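Local coordinates for protein N-acetylmuramoyl-L-alanine amidase (Mycolicibacterium smegmatis, PDB 7AGM) that probably cleaves the amide bond between N-acetylmuramic acid and L-alanine in peptidoglycan, as a zinc-dependent amidase, at residues 61-66 against 206-211; 140-145 against 177-182. One frame throughout, in Å; residues are numbered along the deposited sequence. Where two conformers were deposited one is given.

Contact 1: 61-66 against 206-211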
loop_
_atom_site.group_PDB
_atom_site.type_symbol
_atom_site.label_atom_id
_atom_site.label_comp_id
_atom_site.label_asym_id
_atom_site.label_seq_id
_atom_site.Cartn_x
_atom_site.Cartn_y
_atom_site.Cartn_z
ATOM N N LEU A 61 3.898 3.727 -9.932
ATOM C CA LEU A 61 4.370 4.744 -10.872
ATOM C C LEU A 61 3.208 5.579 -11.395
ATOM O O LEU A 61 3.337 6.795 -11.586
ATOM C CB LEU A 61 5.099 4.075 -12.040
ATOM C CG LEU A 61 6.454 3.443 -11.717
ATOM C CD1 LEU A 61 7.047 2.794 -12.963
ATOM C CD2 LEU A 61 7.417 4.486 -11.141
ATOM N N ARG A 62 2.072 4.935 -11.656
ATOM C CA ARG A 62 0.892 5.655 -12.111
ATOM C C ARG A 62 0.350 6.563 -11.018
ATOM O O ARG A 62 -0.028 7.708 -11.296
ATOM C CB ARG A 62 -0.156 4.659 -12.596
ATOM C CG ARG A 62 0.313 3.909 -13.843
ATOM C CD ARG A 62 -0.569 2.714 -14.168
ATOM N NE ARG A 62 -0.002 1.905 -15.251
ATOM C CZ ARG A 62 -0.230 2.111 -16.544
ATOM N NH1 ARG A 62 -1.024 3.097 -16.938
ATOM N NH2 ARG A 62 0.340 1.322 -17.446
ATOM N N VAL A 63 0.326 6.082 -9.767
ATOM C CA VAL A 63 -0.075 6.932 -8.647
ATOM C C VAL A 63 0.843 8.145 -8.547
ATOM O O VAL A 63 0.383 9.282 -8.401
ATOM C CB VAL A 63 -0.093 6.126 -7.332
ATOM C CG1 VAL A 63 -0.231 7.060 -6.120
ATOM C CG2 VAL A 63 -1.221 5.083 -7.340
ATOM N N ARG A 64 2.159 7.921 -8.634
ATOM C CA ARG A 64 3.105 9.027 -8.502
ATOM C C ARG A 64 2.873 10.090 -9.566
ATOM O O ARG A 64 2.871 11.291 -9.272
ATOM C CB ARG A 64 4.550 8.532 -8.567
ATOM C CG ARG A 64 5.513 9.704 -8.582
ATOM C CD ARG A 64 6.930 9.287 -8.466
ATOM N NE ARG A 64 7.418 8.701 -9.701
ATOM C CZ ARG A 64 8.674 8.314 -9.868
ATOM N NH1 ARG A 64 9.545 8.463 -8.879
ATOM N NH2 ARG A 64 9.053 7.780 -11.017
ATOM N N ALA A 65 2.715 9.667 -10.824
ATOM C CA ALA A 65 2.493 10.624 -11.904
ATOM C C ALA A 65 1.256 11.479 -11.648
ATOM O O ALA A 65 1.280 12.697 -11.864
ATOM C CB ALA A 65 2.360 9.883 -13.233
ATOM N N ALA A 66 0.167 10.867 -11.173
ATOM C CA ALA A 66 -1.048 11.636 -10.930
ATOM C C ALA A 66 -0.865 12.608 -9.772
ATOM O O ALA A 66 -1.335 13.750 -9.837
ATOM C CB ALA A 66 -2.235 10.701 -10.696
ATOM N N ASP A 206 -5.935 5.262 -10.192
ATOM C CA ASP A 206 -6.855 6.395 -10.141
ATOM C C ASP A 206 -7.647 6.391 -8.841
ATOM O O ASP A 206 -7.871 7.444 -8.238
ATOM C CB ASP A 206 -7.822 6.349 -11.326
ATOM C CG ASP A 206 -7.162 6.671 -12.651
ATOM O OD1 ASP A 206 -6.049 7.231 -12.667
ATOM O OD2 ASP A 206 -7.784 6.371 -13.688
ATOM N N ALA A 207 -8.090 5.209 -8.404
ATOM C CA ALA A 207 -8.851 5.112 -7.161
ATOM C C ALA A 207 -7.975 5.421 -5.954
ATOM O O ALA A 207 -8.404 6.120 -5.024
ATOM C CB ALA A 207 -9.444 3.707 -7.046
ATOM N N ILE A 208 -6.747 4.901 -5.945
ATOM C CA ILE A 208 -5.828 5.194 -4.849
ATOM C C ILE A 208 -5.540 6.691 -4.770
ATOM O O ILE A 208 -5.519 7.276 -3.679
ATOM C CB ILE A 208 -4.552 4.339 -4.981
ATOM C CG1 ILE A 208 -4.910 2.856 -4.805
ATOM C CG2 ILE A 208 -3.475 4.821 -3.988
ATOM C CD1 ILE A 208 -3.763 1.896 -5.123
ATOM N N VAL A 209 -5.339 7.338 -5.925
ATOM C CA VAL A 209 -5.091 8.779 -5.948
ATOM C C VAL A 209 -6.267 9.550 -5.359
ATOM O O VAL A 209 -6.075 10.504 -4.594
ATOM C CB VAL A 209 -4.749 9.244 -7.379
ATOM C CG1 VAL A 209 -4.753 10.760 -7.462
ATOM C CG2 VAL A 209 -3.395 8.698 -7.802
ATOM N N ARG A 210 -7.500 9.149 -5.686
ATOM C CA ARG A 210 -8.662 9.810 -5.092
ATOM C C ARG A 210 -8.660 9.661 -3.576
ATOM O O ARG A 210 -8.980 10.610 -2.850
ATOM C CB ARG A 210 -9.956 9.247 -5.679
ATOM C CG ARG A 210 -10.202 9.637 -7.127
ATOM C CD ARG A 210 -11.437 8.945 -7.689
ATOM N NE ARG A 210 -12.663 9.390 -7.033
ATOM C CZ ARG A 210 -13.869 8.878 -7.266
ATOM N NH1 ARG A 210 -14.021 7.892 -8.141
ATOM N NH2 ARG A 210 -14.927 9.351 -6.618
ATOM N N GLY A 211 -8.307 8.473 -3.080
ATOM C CA GLY A 211 -8.173 8.291 -1.640
ATOM C C GLY A 211 -7.118 9.197 -1.027
ATOM O O GLY A 211 -7.335 9.802 0.030
#

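Contact 2: 140-145 against 177-182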
loop_
_atom_site.group_PDB
_atom_site.type_symbol
_atom_site.label_atom_id
_atom_site.label_comp_id
_atom_site.label_asym_id
_atom_site.label_seq_id
_atom_site.Cartn_x
_atom_site.Cartn_y
_atom_site.Cartn_z
ATOM N N LYS A 140 -10.449 4.956 6.202
ATOM C CA LYS A 140 -11.846 5.076 5.803
ATOM C C LYS A 140 -11.989 5.839 4.490
ATOM O O LYS A 140 -12.760 5.430 3.615
ATOM C CB LYS A 140 -12.651 5.741 6.921
ATOM C CG LYS A 140 -12.660 4.952 8.223
ATOM C CD LYS A 140 -13.527 5.619 9.280
ATOM C CE LYS A 140 -13.557 4.797 10.558
ATOM N NZ LYS A 140 -14.435 5.403 11.596
ATOM N N VAL A 141 -11.258 6.949 4.331
ATOM C CA VAL A 141 -11.326 7.700 3.079
ATOM C C VAL A 141 -10.850 6.835 1.916
ATOM O O VAL A 141 -11.460 6.814 0.835
ATOM C CB VAL A 141 -10.498 8.996 3.190
ATOM C CG1 VAL A 141 -10.453 9.712 1.848
ATOM C CG2 VAL A 141 -11.045 9.922 4.289
ATOM N N MET A 142 -9.754 6.104 2.122
ATOM C CA MET A 142 -9.220 5.246 1.067
ATOM C C MET A 142 -10.208 4.142 0.706
ATOM O O MET A 142 -10.487 3.896 -0.476
ATOM C CB MET A 142 -7.892 4.649 1.520
ATOM C CG MET A 142 -7.242 3.740 0.477
ATOM S SD MET A 142 -6.706 4.605 -1.015
ATOM C CE MET A 142 -5.228 5.421 -0.415
ATOM N N ARG A 143 -10.763 3.470 1.722
ATOM C CA ARG A 143 -11.787 2.450 1.489
ATOM C C ARG A 143 -12.970 3.016 0.706
ATOM O O ARG A 143 -13.455 2.393 -0.255
ATOM C CB ARG A 143 -12.259 1.916 2.837
ATOM C CG ARG A 143 -13.280 0.794 2.755
ATOM C CD ARG A 143 -14.526 1.114 3.561
ATOM N NE ARG A 143 -15.454 1.938 2.798
ATOM C CZ ARG A 143 -16.386 1.452 1.976
ATOM N NH1 ARG A 143 -16.522 0.138 1.812
ATOM N NH2 ARG A 143 -17.186 2.281 1.319
ATOM N N ASP A 144 -13.429 4.216 1.082
ATOM C CA ASP A 144 -14.578 4.815 0.413
ATOM C C ASP A 144 -14.274 5.113 -1.052
ATOM O O ASP A 144 -15.128 4.913 -1.925
ATOM C CB ASP A 144 -15.017 6.085 1.146
ATOM C CG ASP A 144 -15.775 5.799 2.428
ATOM O OD1 ASP A 144 -16.092 4.623 2.703
ATOM O OD2 ASP A 144 -16.050 6.766 3.166
ATOM N N GLN A 145 -13.059 5.580 -1.348
ATOM C CA GLN A 145 -12.745 5.945 -2.727
ATOM C C GLN A 145 -12.505 4.722 -3.602
ATOM O O GLN A 145 -12.858 4.738 -4.785
ATOM C CB GLN A 145 -11.569 6.927 -2.788
ATOM C CG GLN A 145 -11.927 8.318 -2.309
ATOM C CD GLN A 145 -13.183 8.845 -2.985
ATOM O OE1 GLN A 145 -13.262 8.892 -4.218
ATOM N NE2 GLN A 145 -14.179 9.234 -2.185
ATOM N N PRO A 177 0.665 9.476 9.157
ATOM C CA PRO A 177 -0.517 8.739 8.685
ATOM C C PRO A 177 -0.139 7.734 7.604
ATOM O O PRO A 177 0.596 8.059 6.665
ATOM C CB PRO A 177 -1.425 9.843 8.133
ATOM C CG PRO A 177 -1.036 11.046 8.919
ATOM C CD PRO A 177 0.452 10.930 9.112
ATOM N N SER A 178 -0.644 6.499 7.740
ATOM C CA SER A 178 -0.151 5.403 6.909
ATOM C C SER A 178 -1.206 4.319 6.763
ATOM O O SER A 178 -1.832 3.920 7.754
ATOM C CB SER A 178 1.127 4.820 7.522
ATOM O OG SER A 178 1.700 3.824 6.693
ATOM N N VAL A 179 -1.416 3.867 5.523
ATOM C CA VAL A 179 -2.313 2.753 5.237
ATOM C C VAL A 179 -1.636 1.857 4.213
ATOM O O VAL A 179 -0.716 2.272 3.502
ATOM C CB VAL A 179 -3.708 3.196 4.723
ATOM C CG1 VAL A 179 -4.436 4.067 5.776
ATOM C CG2 VAL A 179 -3.592 3.897 3.367
ATOM N N LEU A 180 -2.088 0.606 4.156
ATOM C CA LEU A 180 -1.594 -0.362 3.183
ATOM C C LEU A 180 -2.790 -0.855 2.382
ATOM O O LEU A 180 -3.763 -1.351 2.958
ATOM C CB LEU A 180 -0.864 -1.508 3.891
ATOM C CG LEU A 180 -0.170 -2.551 2.999
ATOM C CD1 LEU A 180 0.885 -3.311 3.788
ATOM C CD2 LEU A 180 -1.141 -3.546 2.356
ATOM N N VAL A 181 -2.738 -0.689 1.062
ATOM C CA VAL A 181 -3.840 -1.075 0.188
ATOM C C VAL A 181 -3.490 -2.414 -0.453
ATOM O O VAL A 181 -2.527 -2.505 -1.228
ATOM C CB VAL A 181 -4.120 -0.013 -0.887
ATOM C CG1 VAL A 181 -5.236 -0.497 -1.824
ATOM C CG2 VAL A 181 -4.456 1.334 -0.263
ATOM N N GLU A 182 -4.254 -3.455 -0.119
ATOM C CA GLU A 182 -4.242 -4.709 -0.871
ATOM C C GLU A 182 -5.286 -4.558 -1.977
ATOM O O GLU A 182 -6.492 -4.551 -1.705
ATOM C CB GLU A 182 -4.552 -5.903 0.039
ATOM C CG GLU A 182 -3.452 -6.269 1.023
ATOM C CD GLU A 182 -2.310 -7.038 0.398
ATOM O OE1 GLU A 182 -2.353 -7.261 -0.828
ATOM O OE2 GLU A 182 -1.369 -7.424 1.132
#

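Contact 1: 61-66 against 206-211
No hydrogen bond joins Val63 and Ala66 to Ile208 and Val209, and the shortest backbone bond within either segment runs from Ala65 N to Leu61 O, 3.0 Å. What crosses the contact is apolar. Ala66 points its methyl at the forked end of Val209. Its CB lies 3.7 Å from Val209 CG2 and 4.1 Å from Val209 CG1, so it meets both branches. Val209 CG2 also comes over the backbone of the other helix, 3.9 Å from Val63 CA. This methyl sits beside its own backbone N, opposite the carbonyl carbon, while CG1 is anti to that N (chi1 169°). Val63 and Val209 lie alongside each other, pointing opposite ways, with Val63 CG1 3.9 Å from Val209 CG2. The other branch, Val63 CG2, turns to Ile208 and lies 4.0 Å from its CG2. Val63 and Ile208 meet roughly perpendicular.

The contact joins two of the helices that pack against the mixed sheet of the Amidase_3 fold, 52-69 and 198-219. Their short segments cross at -48°, with the axes 9.1 Å apart at closest approach. The backbones are nearest at Val63 CA and Val209 CA, 6.0 Å apart. Val63 also touches Ala205 and Ile212 of helix 198-219.

A polar edge borders the apolar patch. Arg62 NE forms a salt bridge with Asp58. Gln202, on the same helix as Asp206, holds Arg62 NH1 of helix 52-69 through its OE1 and Asp206 OD1 through its NE2.

Contact 2: 140-145 against 177-182
Met142 lies across Val181, the two side chains roughly perpendicular. Here helix 134-148 packs on a face of the mixed sheet at the heart of the Amidase_3 fold, over the inner strand 178-185. The strand alternates: Val179 and Val181 point toward the helix, while Leu180 between them points away. The contact is wholly buried and apolar, and no hydrogen bond crosses it.

One branch of Val181 does the touching. Its CG2 stands beside the backbone N, with CG1 anti to that N (chi1 177°). Met142 bends round this methyl. Its CG is anti to the backbone N, and turns at chi2 (66°) and chi3 (76°) bend the thioether over Val181 CG2. As a result Val181 CG2 is met by three atoms in a row: Met142 CG at 3.8 Å, Met142 SD at 4.0 Å and Met142 CE at 4.2 Å. The last of these also reaches along the strand, where Met142 CE is a looser 4.4 Å from Val179 CG2.

Val120 of strand 119-123 touches both Met142 and Val179. Phe138 and Leu146, from the same helix as Met142, pack on Val179 and Val181 respectively.

On the helix itself, Arg143 grips Asp144 side-on in a salt bridge with two hydrogen bonds. Arg143 NE lies 2.8 Å and Arg143 NH2 2.9 Å from the one oxygen, Asp144 OD1, both on its anti side and tilted somewhat out of the carboxylate plane.

Overall arrangement
Segments 61-66, 206-211 and 140-145 lie side by side in one row of helices on the same side of strand 178-185. Contact 1 is helix to helix within that row, and contact 2 is helix to sheet; their centres are about 12 Å apart. Segment 206-211, in the middle of the row, touches both neighbours. At its seam with contact 2, Ile208 O is 3.8 Å from Met142 CE, and Gly211 N is 3.6 Å from Gln145 CB. Along the chain, contact 2 falls between the two segments of contact 1. The zinc ion is bound by His17, Glu52 and His107. The side chain of Val181 is about 10 Å from the metal and that of Ile208 about 12 Å; neither contact includes a zinc ligand.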